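Local coordinates for protein fucose-specific lectin (Aleuria aurantia, PDB 6GKE) that binds L-fucose at sites between the blades of a six-bladed beta-propeller, preferring the alpha-1,6-linked core fucose of glycoproteins, at residues 167-181 / 214-227. The protein carries 1 engineered substitution. Residues are numbered along the deposited sequence; the frame is centred on the assembly and turned at random. Where two conformers were deposited one is given.
Sequences GIGATAIGPGRLRIY and IAAISWGSTPQIRV. Engineered in segment 214-227: Gln224 (natural residue Asn). With FUC (alpha-L-fucopyranose), chain F; FUC (alpha-L-fucopyranose), chain G.
The ring of Tyr181 fills a hollow in segment 214-227: Val227 CG2 points into one face of the ring, 3.6 Å from the centroid and 8° off the normal, a CH-pi contact. Ala216 CB, 3.7 Å from Tyr181 CD2, and Ile225 CG2, close to the hydroxyl, add to its wall, while the hydroxyl is hydrogen-bonded to Glu191. The principle that close strands need a bare backbone is illustrated by Gly169: a side chain there would point at Ala215, Ala216 and Ile214, which leave little room, and its CA lies 4.3 Å from Ala215 CA. Further out, Thr171 OG1 and Ser218 OG share a hydrogen bond of 2.8 Å; Thr171 OG1 lies opposite the backbone N (chi1 -174°), which turns it to Ser218. Ile173 then wedges between Ser218, Pro223 and Ile225; its CB meets Pro223 CG at 3.7 Å, and its CD1 covers one face of the Arg179 guanidinium. With its edge to the fucose, Arg179, salt-bridged to Asp195, donates from NE to fucose O4 (2.9 Å) and from NH2 to fucose O5. Strands 168-174 and 213-219 run nearly parallel as first strands of successive four-stranded blades, with Tyr133 of strand 129-134 packed behind the former and Trp245 against Tyr181, Ile225 and Val227.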
loop_
_atom_site.group_PDB
_atom_site.type_symbol
_atom_site.label_atom_id
_atom_site.label_comp_id
_atom_site.label_asym_id
_atom_site.label_seq_id
_atom_site.Cartn_x
_atom_site.Cartn_y
_atom_site.Cartn_z
ATOM N N GLY A 167 16.913 10.201 -2.104
ATOM C CA GLY A 167 17.090 10.045 -0.680
ATOM C C GLY A 167 18.099 11.055 -0.159
ATOM O O GLY A 167 19.003 11.481 -0.889
ATOM N N ILE A 168 17.947 11.437 1.109
ATOM C CA ILE A 168 18.871 12.353 1.779
ATOM C C ILE A 168 19.097 11.825 3.194
ATOM O O ILE A 168 18.136 11.612 3.919
ATOM C CB ILE A 168 18.350 13.805 1.840
ATOM C CG1 ILE A 168 17.830 14.310 0.492
ATOM C CG2 ILE A 168 19.438 14.714 2.400
ATOM C CD1 ILE A 168 17.093 15.631 0.571
ATOM N N GLY A 169 20.367 11.624 3.553
ATOM C CA GLY A 169 20.773 11.348 4.915
ATOM C C GLY A 169 21.517 12.544 5.477
ATOM O O GLY A 169 22.258 13.195 4.749
ATOM N N ALA A 170 21.304 12.862 6.752
ATOM C CA ALA A 170 21.936 14.038 7.351
ATOM C C ALA A 170 22.326 13.724 8.792
ATOM O O ALA A 170 21.486 13.318 9.583
ATOM C CB ALA A 170 21.010 15.228 7.298
ATOM N N THR A 171 23.591 13.961 9.144
ATOM C CA THR A 171 24.026 13.697 10.507
ATOM C C THR A 171 25.051 14.748 10.939
ATOM O O THR A 171 25.896 15.172 10.149
ATOM C CB THR A 171 24.524 12.250 10.636
ATOM O OG1 THR A 171 24.805 11.959 12.006
ATOM C CG2 THR A 171 25.751 11.949 9.806
ATOM N N ALA A 172 24.959 15.152 12.212
ATOM C CA ALA A 172 25.955 16.004 12.844
ATOM C C ALA A 172 26.988 15.094 13.508
ATOM O O ALA A 172 26.717 14.496 14.546
ATOM C CB ALA A 172 25.314 16.935 13.845
ATOM N N ILE A 173 28.159 14.974 12.882
ATOM C CA ILE A 173 29.186 14.024 13.330
ATOM C C ILE A 173 29.990 14.586 14.505
ATOM O O ILE A 173 30.768 13.864 15.119
ATOM C CB ILE A 173 30.102 13.609 12.163
ATOM C CG1 ILE A 173 30.992 14.752 11.665
ATOM C CG2 ILE A 173 29.283 12.992 11.037
ATOM C CD1 ILE A 173 32.114 14.291 10.755
ATOM N N GLY A 174 29.819 15.875 14.785
ATOM C CA GLY A 174 30.431 16.544 15.910
ATOM C C GLY A 174 29.818 17.929 16.015
ATOM O O GLY A 174 28.980 18.283 15.189
ATOM N N PRO A 175 30.208 18.742 17.013
ATOM C CA PRO A 175 29.629 20.073 17.162
ATOM C C PRO A 175 29.858 20.919 15.903
ATOM O O PRO A 175 30.992 21.193 15.537
ATOM C CB PRO A 175 30.364 20.650 18.378
ATOM C CG PRO A 175 30.822 19.433 19.150
ATOM C CD PRO A 175 31.157 18.411 18.085
ATOM N N GLY A 176 28.771 21.269 15.222
ATOM C CA GLY A 176 28.836 22.092 14.021
ATOM C C GLY A 176 29.567 21.417 12.868
ATOM O O GLY A 176 30.020 22.099 11.960
ATOM N N ARG A 177 29.647 20.083 12.882
ATOM C CA ARG A 177 30.316 19.314 11.829
ATOM C C ARG A 177 29.269 18.402 11.197
ATOM O O ARG A 177 28.724 17.519 11.871
ATOM C CB ARG A 177 31.466 18.457 12.368
ATOM C CG ARG A 177 32.695 19.236 12.809
ATOM C CD ARG A 177 33.779 18.312 13.336
ATOM N NE ARG A 177 34.351 17.455 12.307
ATOM C CZ ARG A 177 34.972 16.304 12.541
ATOM N NH1 ARG A 177 34.967 15.781 13.755
ATOM N NH2 ARG A 177 35.583 15.669 11.558
ATOM N N LEU A 178 28.982 18.647 9.913
ATOM C CA LEU A 178 27.813 18.061 9.255
ATOM C C LEU A 178 28.242 17.179 8.088
ATOM O O LEU A 178 29.167 17.530 7.357
ATOM C CB LEU A 178 26.913 19.171 8.707
ATOM C CG LEU A 178 26.658 20.351 9.638
ATOM C CD1 LEU A 178 25.687 21.316 8.980
ATOM C CD2 LEU A 178 26.143 19.905 11.002
ATOM N N ARG A 179 27.519 16.072 7.891
ATOM C CA ARG A 179 27.711 15.225 6.727
ATOM C C ARG A 179 26.341 14.900 6.133
ATOM O O ARG A 179 25.440 14.434 6.839
ATOM C CB ARG A 179 28.462 13.939 7.080
ATOM C CG ARG A 179 29.884 14.156 7.585
ATOM C CD ARG A 179 30.819 14.742 6.536
ATOM N NE ARG A 179 32.193 14.878 7.007
ATOM C CZ ARG A 179 32.687 15.938 7.647
ATOM N NH1 ARG A 179 31.919 16.976 7.950
ATOM N NH2 ARG A 179 33.968 15.955 7.983
ATOM N N ILE A 180 26.211 15.165 4.831
ATOM C CA ILE A 180 24.968 14.993 4.084
ATOM C C ILE A 180 25.231 13.988 2.966
ATOM O O ILE A 180 26.215 14.122 2.238
ATOM C CB ILE A 180 24.472 16.331 3.500
ATOM C CG1 ILE A 180 24.490 17.468 4.530
ATOM C CG2 ILE A 180 23.110 16.142 2.844
ATOM C CD1 ILE A 180 23.654 17.235 5.771
ATOM N N TYR A 181 24.346 12.995 2.849
ATOM C CA TYR A 181 24.467 11.905 1.886
ATOM C C TYR A 181 23.261 11.950 0.956
ATOM O O TYR A 181 22.136 12.140 1.393
ATOM C CB TYR A 181 24.573 10.555 2.607
ATOM C CG TYR A 181 25.763 10.525 3.521
ATOM C CD1 TYR A 181 27.020 10.200 3.044
ATOM C CD2 TYR A 181 25.655 10.942 4.835
ATOM C CE1 TYR A 181 28.138 10.264 3.857
ATOM C CE2 TYR A 181 26.762 11.009 5.664
ATOM C CZ TYR A 181 28.012 10.680 5.171
ATOM O OH TYR A 181 29.108 10.783 5.985
ATOM N N ILE A 214 17.710 6.631 1.790
ATOM C CA ILE A 214 19.007 6.822 2.457
ATOM C C ILE A 214 18.776 7.325 3.883
ATOM O O ILE A 214 17.914 8.157 4.122
ATOM C CB ILE A 214 19.885 7.809 1.657
ATOM C CG1 ILE A 214 20.153 7.274 0.248
ATOM C CG2 ILE A 214 21.181 8.148 2.389
ATOM C CD1 ILE A 214 20.788 8.273 -0.685
ATOM N N ALA A 215 19.600 6.853 4.819
ATOM C CA ALA A 215 19.622 7.376 6.175
ATOM C C ALA A 215 21.075 7.398 6.650
ATOM O O ALA A 215 21.910 6.656 6.136
ATOM C CB ALA A 215 18.751 6.544 7.091
ATOM N N ALA A 216 21.379 8.255 7.622
ATOM C CA ALA A 216 22.740 8.317 8.148
ATOM C C ALA A 216 22.695 8.650 9.634
ATOM O O ALA A 216 21.869 9.453 10.068
ATOM C CB ALA A 216 23.569 9.339 7.407
ATOM N N ILE A 217 23.626 8.044 10.378
ATOM C CA ILE A 217 23.807 8.285 11.806
ATOM C C ILE A 217 25.303 8.431 12.083
ATOM O O ILE A 217 26.153 8.048 11.274
ATOM C CB ILE A 217 23.210 7.143 12.653
ATOM C CG1 ILE A 217 23.900 5.812 12.330
ATOM C CG2 ILE A 217 21.703 7.076 12.464
ATOM C CD1 ILE A 217 23.610 4.682 13.278
ATOM N N SER A 218 25.626 8.939 13.269
ATOM C CA SER A 218 27.011 9.068 13.680
ATOM C C SER A 218 27.074 9.173 15.201
ATOM O O SER A 218 26.092 9.541 15.844
ATOM C CB SER A 218 27.672 10.261 13.028
ATOM O OG SER A 218 27.089 11.482 13.465
ATOM N N TRP A 219 28.246 8.865 15.753
ATOM C CA TRP A 219 28.478 9.010 17.175
ATOM C C TRP A 219 29.980 9.007 17.435
ATOM O O TRP A 219 30.778 8.653 16.573
ATOM C CB TRP A 219 27.787 7.903 17.983
ATOM C CG TRP A 219 28.418 6.549 17.847
ATOM C CD1 TRP A 219 29.284 5.931 18.705
ATOM C CD2 TRP A 219 28.197 5.624 16.768
ATOM N NE1 TRP A 219 29.619 4.693 18.221
ATOM C CE2 TRP A 219 28.968 4.474 17.034
ATOM C CE3 TRP A 219 27.406 5.651 15.612
ATOM C CZ2 TRP A 219 28.980 3.380 16.165
ATOM C CZ3 TRP A 219 27.415 4.568 14.759
ATOM C CH2 TRP A 219 28.189 3.444 15.041
ATOM N N GLY A 220 30.346 9.393 18.651
ATOM C CA GLY A 220 31.682 9.166 19.144
ATOM C C GLY A 220 32.677 10.241 18.743
ATOM O O GLY A 220 32.319 11.361 18.382
ATOM N N SER A 221 33.959 9.877 18.856
ATOM C CA SER A 221 35.074 10.810 18.781
ATOM C C SER A 221 35.859 10.682 17.473
ATOM O O SER A 221 36.514 11.626 17.064
ATOM C CB SER A 221 35.987 10.623 19.969
ATOM O OG SER A 221 36.553 9.314 20.007
ATOM N N THR A 222 35.825 9.510 16.839
ATOM C CA THR A 222 36.575 9.303 15.603
ATOM C C THR A 222 36.171 10.311 14.520
ATOM O O THR A 222 37.057 10.892 13.896
ATOM C CB THR A 222 36.490 7.845 15.142
ATOM O OG1 THR A 222 37.189 7.061 16.108
ATOM C CG2 THR A 222 37.107 7.614 13.781
ATOM N N PRO A 223 34.877 10.527 14.249
ATOM C CA PRO A 223 33.708 9.831 14.759
ATOM C C PRO A 223 33.373 8.590 13.922
ATOM O O PRO A 223 33.903 8.411 12.822
ATOM C CB PRO A 223 32.604 10.888 14.617
ATOM C CG PRO A 223 32.972 11.587 13.337
ATOM C CD PRO A 223 34.484 11.565 13.291
ATOM N N GLN A 224 32.487 7.753 14.464
ATOM C CA GLN A 224 31.872 6.677 13.717
ATOM C C GLN A 224 30.709 7.250 12.901
ATOM O O GLN A 224 29.903 8.019 13.420
ATOM C CB GLN A 224 31.351 5.593 14.659
ATOM C CG GLN A 224 32.433 4.925 15.492
ATOM C CD GLN A 224 33.392 4.093 14.675
ATOM O OE1 GLN A 224 32.999 3.385 13.749
ATOM N NE2 GLN A 224 34.666 4.151 15.032
ATOM N N ILE A 225 30.634 6.857 11.628
ATOM C CA ILE A 225 29.509 7.219 10.766
ATOM C C ILE A 225 28.967 5.925 10.165
ATOM O O ILE A 225 29.747 5.050 9.795
ATOM C CB ILE A 225 29.894 8.212 9.646
ATOM C CG1 ILE A 225 30.737 9.373 10.175
ATOM C CG2 ILE A 225 28.645 8.701 8.926
ATOM C CD1 ILE A 225 31.347 10.235 9.092
ATOM N N ARG A 226 27.642 5.820 10.060
ATOM C CA ARG A 226 27.025 4.734 9.315
ATOM C C ARG A 226 26.020 5.341 8.338
ATOM O O ARG A 226 25.192 6.163 8.730
ATOM C CB ARG A 226 26.318 3.731 10.232
ATOM C CG ARG A 226 27.202 3.113 11.307
ATOM C CD ARG A 226 28.300 2.218 10.754
ATOM N NE ARG A 226 29.081 1.581 11.810
ATOM C CZ ARG A 226 30.193 2.080 12.347
ATOM N NH1 ARG A 226 30.721 3.206 11.896
ATOM N NH2 ARG A 226 30.777 1.438 13.344
ATOM N N VAL A 227 26.122 4.929 7.072
ATOM C CA VAL A 227 25.215 5.360 6.024
ATOM C C VAL A 227 24.454 4.118 5.559
ATOM O O VAL A 227 25.069 3.099 5.237
ATOM C CB VAL A 227 25.971 6.027 4.860
ATOM C CG1 VAL A 227 25.029 6.506 3.774
ATOM C CG2 VAL A 227 26.843 7.171 5.349
HETATM C C1 FUC F . 35.968 13.965 5.562
HETATM C C2 FUC F . 35.206 13.190 4.499
HETATM C C3 FUC F . 35.069 11.724 4.909
HETATM C C4 FUC F . 34.414 11.640 6.288
HETATM C C5 FUC F . 35.283 12.402 7.280
HETATM C C6 FUC F . 34.707 12.395 8.690
HETATM O O1 FUC F . 37.313 13.508 5.533
HETATM O O2 FUC F . 35.880 13.322 3.238
HETATM O O3 FUC F . 34.368 10.984 3.910
HETATM O O4 FUC F . 33.120 12.246 6.288
HETATM O O5 FUC F . 35.389 13.770 6.857
HETATM C C1 FUC G . 30.352 -2.152 12.966
HETATM C C2 FUC G . 29.564 -2.471 11.704
HETATM C C3 FUC G . 28.139 -2.896 12.063
HETATM C C4 FUC G . 27.478 -1.840 12.958
HETATM C C5 FUC G . 28.361 -1.615 14.174
HETATM C C6 FUC G . 27.831 -0.569 15.145
HETATM O O1 FUC G . 30.555 -3.358 13.707
HETATM O O2 FUC G . 30.231 -3.517 10.989
HETATM O O3 FUC G . 27.401 -3.143 10.867
HETATM O O4 FUC G . 27.335 -0.577 12.291
HETATM O O5 FUC G . 29.659 -1.188 13.761
HETATM O O HOH W 1 16.296 9.539 2.426
HETATM O O HOH W 2 26.552 12.449 16.099
HETATM O O HOH W 3 29.958 12.298 17.236
HETATM O O HOH W 4 32.891 13.632 16.974
HETATM O O HOH W 5 37.434 13.342 12.564
HETATM O O HOH W 6 35.861 13.831 15.658
#